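Local coordinates for protein glucose-6-phosphate isomerase (Chlamydia trachomatis D/UW-3/CX, PDB 6OTU) that catalyses the reversible isomerization of glucose-6-phosphate to fructose-6-phosphate, at residues Glu102-Trp114 / Trp263-Met275. Sequence-based numbering, arbitrary orientation.
With G6Q (glucose-6-phosphate), chain E.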
loop_
_atom_site.group_PDB
_atom_site.type_symbol
_atom_site.label_atom_id
_atom_site.label_comp_id
_atom_site.label_asym_id
_atom_site.label_seq_id
_atom_site.Cartn_x
_atom_site.Cartn_y
_atom_site.Cartn_z
ATOM N N GLU A 102 17.828 -9.013 -23.050
ATOM C CA GLU A 102 17.007 -10.207 -23.260
ATOM C C GLU A 102 16.605 -10.377 -24.729
ATOM O O GLU A 102 16.517 -11.515 -25.218
ATOM C CB GLU A 102 15.772 -10.175 -22.353
ATOM C CG GLU A 102 16.106 -9.923 -20.883
ATOM C CD GLU A 102 14.952 -10.224 -19.930
ATOM O OE1 GLU A 102 13.775 -10.194 -20.348
ATOM O OE2 GLU A 102 15.227 -10.501 -18.751
ATOM N N SER A 103 16.332 -9.271 -25.436
ATOM C CA SER A 103 16.131 -9.246 -26.894
ATOM C C SER A 103 15.031 -10.218 -27.345
ATOM O O SER A 103 15.285 -11.224 -28.000
ATOM C CB SER A 103 17.448 -9.540 -27.624
ATOM O OG SER A 103 17.343 -9.213 -28.997
ATOM N N ARG A 104 13.781 -9.877 -27.040
ATOM C CA ARG A 104 12.695 -10.787 -27.381
ATOM C C ARG A 104 11.408 -9.992 -27.520
ATOM O O ARG A 104 11.349 -8.819 -27.134
ATOM C CB ARG A 104 12.549 -11.899 -26.333
ATOM C CG ARG A 104 12.356 -11.433 -24.925
ATOM C CD ARG A 104 12.928 -12.482 -23.992
ATOM N NE ARG A 104 12.338 -12.441 -22.663
ATOM C CZ ARG A 104 12.796 -13.132 -21.621
ATOM N NH1 ARG A 104 13.853 -13.926 -21.753
ATOM N NH2 ARG A 104 12.195 -13.021 -20.442
ATOM N N PRO A 105 10.367 -10.592 -28.101
ATOM C CA PRO A 105 9.065 -9.915 -28.178
ATOM C C PRO A 105 8.378 -9.823 -26.822
ATOM O O PRO A 105 8.793 -10.416 -25.823
ATOM C CB PRO A 105 8.252 -10.795 -29.134
ATOM C CG PRO A 105 8.962 -12.094 -29.175
ATOM C CD PRO A 105 10.405 -11.794 -28.952
ATOM N N VAL A 106 7.274 -9.073 -26.830
ATOM C CA VAL A 106 6.482 -8.691 -25.663
ATOM C C VAL A 106 5.021 -8.967 -26.000
ATOM O O VAL A 106 4.370 -8.174 -26.694
ATOM C CB VAL A 106 6.729 -7.208 -25.319
ATOM C CG1 VAL A 106 5.837 -6.728 -24.193
ATOM C CG2 VAL A 106 8.205 -6.994 -25.008
ATOM N N LEU A 107 4.494 -10.104 -25.539
ATOM C CA LEU A 107 3.312 -10.662 -26.189
ATOM C C LEU A 107 2.207 -11.057 -25.207
ATOM O O LEU A 107 1.440 -11.989 -25.475
ATOM C CB LEU A 107 3.717 -11.849 -27.063
ATOM C CG LEU A 107 4.228 -11.401 -28.436
ATOM C CD1 LEU A 107 4.940 -12.545 -29.156
ATOM C CD2 LEU A 107 3.046 -10.885 -29.256
ATOM N N HIS A 108 2.067 -10.334 -24.091
ATOM C CA HIS A 108 0.932 -10.599 -23.211
ATOM C C HIS A 108 -0.411 -10.322 -23.902
ATOM O O HIS A 108 -1.395 -11.013 -23.611
ATOM C CB HIS A 108 1.063 -9.803 -21.912
ATOM C CG HIS A 108 1.348 -8.349 -22.116
ATOM N ND1 HIS A 108 2.602 -7.874 -22.441
ATOM C CD2 HIS A 108 0.543 -7.264 -22.037
ATOM C CE1 HIS A 108 2.553 -6.558 -22.554
ATOM N NE2 HIS A 108 1.314 -6.165 -22.324
ATOM N N THR A 109 -0.473 -9.370 -24.853
ATOM C CA THR A 109 -1.731 -9.161 -25.580
ATOM C C THR A 109 -2.148 -10.400 -26.377
ATOM O O THR A 109 -3.347 -10.655 -26.556
ATOM C CB THR A 109 -1.647 -7.946 -26.521
ATOM O OG1 THR A 109 -0.556 -8.086 -27.436
ATOM C CG2 THR A 109 -1.496 -6.644 -25.735
ATOM N N ALA A 110 -1.183 -11.180 -26.864
ATOM C CA ALA A 110 -1.534 -12.348 -27.654
ATOM C C ALA A 110 -2.159 -13.459 -26.803
ATOM O O ALA A 110 -2.828 -14.340 -27.359
ATOM C CB ALA A 110 -0.302 -12.854 -28.405
ATOM N N THR A 111 -1.992 -13.425 -25.473
ATOM C CA THR A 111 -2.611 -14.448 -24.630
ATOM C C THR A 111 -4.126 -14.309 -24.536
ATOM O O THR A 111 -4.789 -15.254 -24.089
ATOM C CB THR A 111 -2.026 -14.439 -23.214
ATOM O OG1 THR A 111 -2.349 -13.208 -22.558
ATOM C CG2 THR A 111 -0.528 -14.604 -23.262
ATOM N N ARG A 112 -4.690 -13.157 -24.939
ATOM C CA ARG A 112 -6.136 -12.998 -25.034
ATOM C C ARG A 112 -6.619 -12.609 -26.428
ATOM O O ARG A 112 -7.837 -12.584 -26.656
ATOM C CB ARG A 112 -6.644 -11.960 -24.009
ATOM C CG ARG A 112 -6.104 -10.518 -24.175
ATOM C CD ARG A 112 -4.847 -10.275 -23.310
ATOM N NE ARG A 112 -4.547 -8.851 -23.153
ATOM C CZ ARG A 112 -3.790 -8.328 -22.185
ATOM N NH1 ARG A 112 -3.214 -9.101 -21.262
ATOM N NH2 ARG A 112 -3.587 -7.013 -22.152
ATOM N N ALA A 113 -5.708 -12.310 -27.362
ATOM C CA ALA A 113 -6.116 -11.873 -28.698
ATOM C C ALA A 113 -7.018 -12.898 -29.386
ATOM O O ALA A 113 -7.842 -12.532 -30.235
ATOM C CB ALA A 113 -4.874 -11.579 -29.550
ATOM N N TRP A 114 -6.900 -14.177 -29.018
ATOM C CA TRP A 114 -7.616 -15.229 -29.729
ATOM C C TRP A 114 -9.111 -15.240 -29.449
ATOM O O TRP A 114 -9.823 -15.984 -30.127
ATOM C CB TRP A 114 -7.043 -16.600 -29.386
ATOM C CG TRP A 114 -7.207 -16.971 -27.942
ATOM C CD1 TRP A 114 -6.337 -16.693 -26.916
ATOM C CD2 TRP A 114 -8.302 -17.693 -27.356
ATOM N NE1 TRP A 114 -6.836 -17.183 -25.730
ATOM C CE2 TRP A 114 -8.031 -17.813 -25.971
ATOM C CE3 TRP A 114 -9.479 -18.256 -27.865
ATOM C CZ2 TRP A 114 -8.904 -18.469 -25.089
ATOM C CZ3 TRP A 114 -10.351 -18.910 -26.981
ATOM C CH2 TRP A 114 -10.051 -19.010 -25.615
ATOM N N TRP A 263 5.058 -18.446 -21.847
ATOM C CA TRP A 263 6.238 -18.442 -22.711
ATOM C C TRP A 263 7.132 -17.264 -22.339
ATOM O O TRP A 263 6.769 -16.417 -21.517
ATOM C CB TRP A 263 5.821 -18.429 -24.197
ATOM C CG TRP A 263 4.926 -19.602 -24.467
ATOM C CD1 TRP A 263 5.311 -20.852 -24.862
ATOM C CD2 TRP A 263 3.510 -19.668 -24.257
ATOM N NE1 TRP A 263 4.217 -21.680 -24.935
ATOM C CE2 TRP A 263 3.102 -20.977 -24.570
ATOM C CE3 TRP A 263 2.547 -18.744 -23.838
ATOM C CZ2 TRP A 263 1.773 -21.381 -24.486
ATOM C CZ3 TRP A 263 1.227 -19.152 -23.749
ATOM C CH2 TRP A 263 0.853 -20.455 -24.073
ATOM N N ASP A 264 8.317 -17.215 -22.960
ATOM C CA ASP A 264 9.347 -16.252 -22.564
ATOM C C ASP A 264 8.942 -14.807 -22.835
ATOM O O ASP A 264 9.349 -13.903 -22.095
ATOM C CB ASP A 264 10.662 -16.566 -23.274
ATOM C CG ASP A 264 11.498 -17.564 -22.503
ATOM O OD1 ASP A 264 11.062 -17.949 -21.397
ATOM O OD2 ASP A 264 12.570 -17.973 -22.995
ATOM N N SER A 265 8.144 -14.574 -23.873
ATOM C CA SER A 265 7.678 -13.248 -24.243
ATOM C C SER A 265 6.476 -12.777 -23.424
ATOM O O SER A 265 5.877 -11.752 -23.777
ATOM C CB SER A 265 7.301 -13.249 -25.709
ATOM O OG SER A 265 6.308 -14.225 -25.900
ATOM N N ILE A 266 6.087 -13.524 -22.392
ATOM C CA ILE A 266 4.994 -13.162 -21.498
ATOM C C ILE A 266 5.640 -12.660 -20.211
ATOM O O ILE A 266 6.086 -13.460 -19.382
ATOM C CB ILE A 266 4.053 -14.340 -21.221
ATOM C CG1 ILE A 266 3.534 -14.987 -22.513
ATOM C CG2 ILE A 266 2.890 -13.901 -20.308
ATOM C CD1 ILE A 266 2.930 -14.000 -23.536
ATOM N N GLY A 267 5.708 -11.340 -20.041
ATOM C CA GLY A 267 6.299 -10.787 -18.827
ATOM C C GLY A 267 5.467 -11.119 -17.596
ATOM O O GLY A 267 4.231 -11.096 -17.626
ATOM N N GLY A 268 6.167 -11.430 -16.495
ATOM C CA GLY A 268 5.490 -11.819 -15.261
ATOM C C GLY A 268 4.443 -10.823 -14.801
ATOM O O GLY A 268 3.315 -11.196 -14.469
ATOM N N ARG A 269 4.794 -9.533 -14.789
ATOM C CA ARG A 269 3.880 -8.481 -14.369
ATOM C C ARG A 269 2.791 -8.212 -15.403
ATOM O O ARG A 269 1.935 -7.343 -15.182
ATOM C CB ARG A 269 4.662 -7.199 -14.069
ATOM C CG ARG A 269 5.472 -6.663 -15.225
ATOM C CD ARG A 269 6.365 -5.506 -14.786
ATOM N NE ARG A 269 7.354 -5.156 -15.809
ATOM C CZ ARG A 269 8.551 -5.732 -15.942
ATOM N NH1 ARG A 269 8.937 -6.695 -15.115
ATOM N NH2 ARG A 269 9.373 -5.329 -16.904
ATOM N N PHE A 270 2.807 -8.936 -16.522
ATOM C CA PHE A 270 1.745 -8.866 -17.516
ATOM C C PHE A 270 1.086 -10.226 -17.736
ATOM O O PHE A 270 0.472 -10.440 -18.780
ATOM C CB PHE A 270 2.281 -8.332 -18.849
ATOM C CG PHE A 270 3.017 -7.017 -18.748
ATOM C CD1 PHE A 270 2.334 -5.824 -18.749
ATOM C CD2 PHE A 270 4.399 -6.982 -18.688
ATOM C CE1 PHE A 270 3.010 -4.622 -18.668
ATOM C CE2 PHE A 270 5.078 -5.778 -18.614
ATOM C CZ PHE A 270 4.375 -4.597 -18.617
ATOM N N SER A 271 1.196 -11.152 -16.786
ATOM C CA SER A 271 0.839 -12.541 -17.060
ATOM C C SER A 271 -0.514 -12.965 -16.485
ATOM O O SER A 271 -0.889 -14.137 -16.621
ATOM C CB SER A 271 1.949 -13.467 -16.545
ATOM O OG SER A 271 1.964 -13.492 -15.134
ATOM N N ALA A 272 -1.263 -12.047 -15.866
ATOM C CA ALA A 272 -2.535 -12.421 -15.249
ATOM C C ALA A 272 -3.538 -12.979 -16.261
ATOM O O ALA A 272 -4.395 -13.780 -15.883
ATOM C CB ALA A 272 -3.141 -11.226 -14.511
ATOM N N THR A 273 -3.456 -12.587 -17.539
ATOM C CA THR A 273 -4.352 -13.149 -18.553
ATOM C C THR A 273 -3.839 -14.456 -19.157
ATOM O O THR A 273 -4.532 -15.042 -20.000
ATOM C CB THR A 273 -4.593 -12.165 -19.700
ATOM O OG1 THR A 273 -3.345 -11.873 -20.347
ATOM C CG2 THR A 273 -5.251 -10.886 -19.214
ATOM N N SER A 274 -2.640 -14.902 -18.782
ATOM C CA SER A 274 -2.137 -16.197 -19.207
ATOM C C SER A 274 -2.617 -17.251 -18.207
ATOM O O SER A 274 -3.468 -16.984 -17.353
ATOM C CB SER A 274 -0.611 -16.178 -19.328
ATOM O OG SER A 274 0.009 -16.127 -18.055
ATOM N N MET A 275 -2.064 -18.462 -18.286
ATOM C CA MET A 275 -2.420 -19.474 -17.302
ATOM C C MET A 275 -1.956 -19.122 -15.886
ATOM O O MET A 275 -2.400 -19.777 -14.935
ATOM C CB MET A 275 -1.849 -20.824 -17.725
ATOM C CG MET A 275 -2.378 -21.331 -19.076
ATOM S SD MET A 275 -4.188 -21.396 -19.195
ATOM C CE MET A 275 -4.543 -22.416 -17.790
HETATM C C1 G6Q E . 7.795 -9.906 -13.173
HETATM C C2 G6Q E . 9.113 -10.014 -12.402
HETATM C C3 G6Q E . 8.996 -10.769 -11.083
HETATM C C4 G6Q E . 8.759 -12.275 -11.244
HETATM C C5 G6Q E . 9.001 -13.020 -9.931
HETATM C C6 G6Q E . 8.601 -14.474 -10.010
HETATM O O1 G6Q E . 7.797 -9.465 -14.274
HETATM O O2 G6Q E . 10.120 -10.620 -13.204
HETATM O O3 G6Q E . 7.940 -10.210 -10.297
HETATM O O4 G6Q E . 7.423 -12.520 -11.675
HETATM O O5 G6Q E . 10.380 -12.894 -9.572
HETATM O O6 G6Q E . 9.333 -15.078 -11.112
HETATM P P G6Q E . 8.964 -16.578 -11.588
HETATM O O1P G6Q E . 7.532 -16.534 -12.093
HETATM O O2P G6Q E . 9.968 -16.874 -12.696
HETATM O O3P G6Q E . 9.133 -17.478 -10.381
HETATM O O HOH W 1 9.768 -11.447 -20.464
HETATM O O HOH W 2 4.704 -9.365 -22.002
HETATM O O HOH W 3 -4.357 -16.870 -21.786
HETATM O O HOH W 4 -0.240 -12.721 -20.196
HETATM O O HOH W 5 -2.201 -9.827 -18.267
#
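The imidazole of His108 lies against Phe270 in an offset stack, ring centroids 4.4 Å apart and planes turned 17° from each other. The overlap is displaced: Phe270 CB sits over the His108 face, 3.4 Å from His108 CG, while His108 CE1 lies over one face of the phenyl ring, toward its rim. A chi1 of 50° sets the imidazole between its own backbone N and carbonyl carbon, and from there His108 ND1 reaches water 2 at 2.6 Å; this water also bonds Ser265 O and Gly267 N, which together with the stack helps to hold the ring's rotation. Further along, Thr273 OG1 is gripped twice. Thr273 OG1 donates to Thr111 OG1 at 2.8 Å and accepts from Arg112 NH1, in the guanidinium plane, at 2.9 Å (N-H...O angle 150°). Thr111 OG1 in turn donates to His108 O, so a chain of bonds runs from arginine to backbone. Arg112 bends at chi2, and its NE and NH2 form salt bridges to Asp301 and Glu477. The methyl CG2 of Thr111 meets Ile266 CD1 tip to tip at 3.5 Å. Leu107 N binds Ser265 O, and the extended Arg104 side chain lays one guanidinium face over Asp264 O, with water 1 joining that oxygen to NH2 at the guanidinium edge. These contacts join segment 102-114 to the loop between strand 258-262, at the edge of the five-stranded parallel sheet of the SIS-type fold, and helix 275-285. Gly268 and Arg269, in the loop's 3-10 turn, line the phosphoglucose isomerase sugar pocket, where Arg269 N donates to O1 of glucose-6-phosphate.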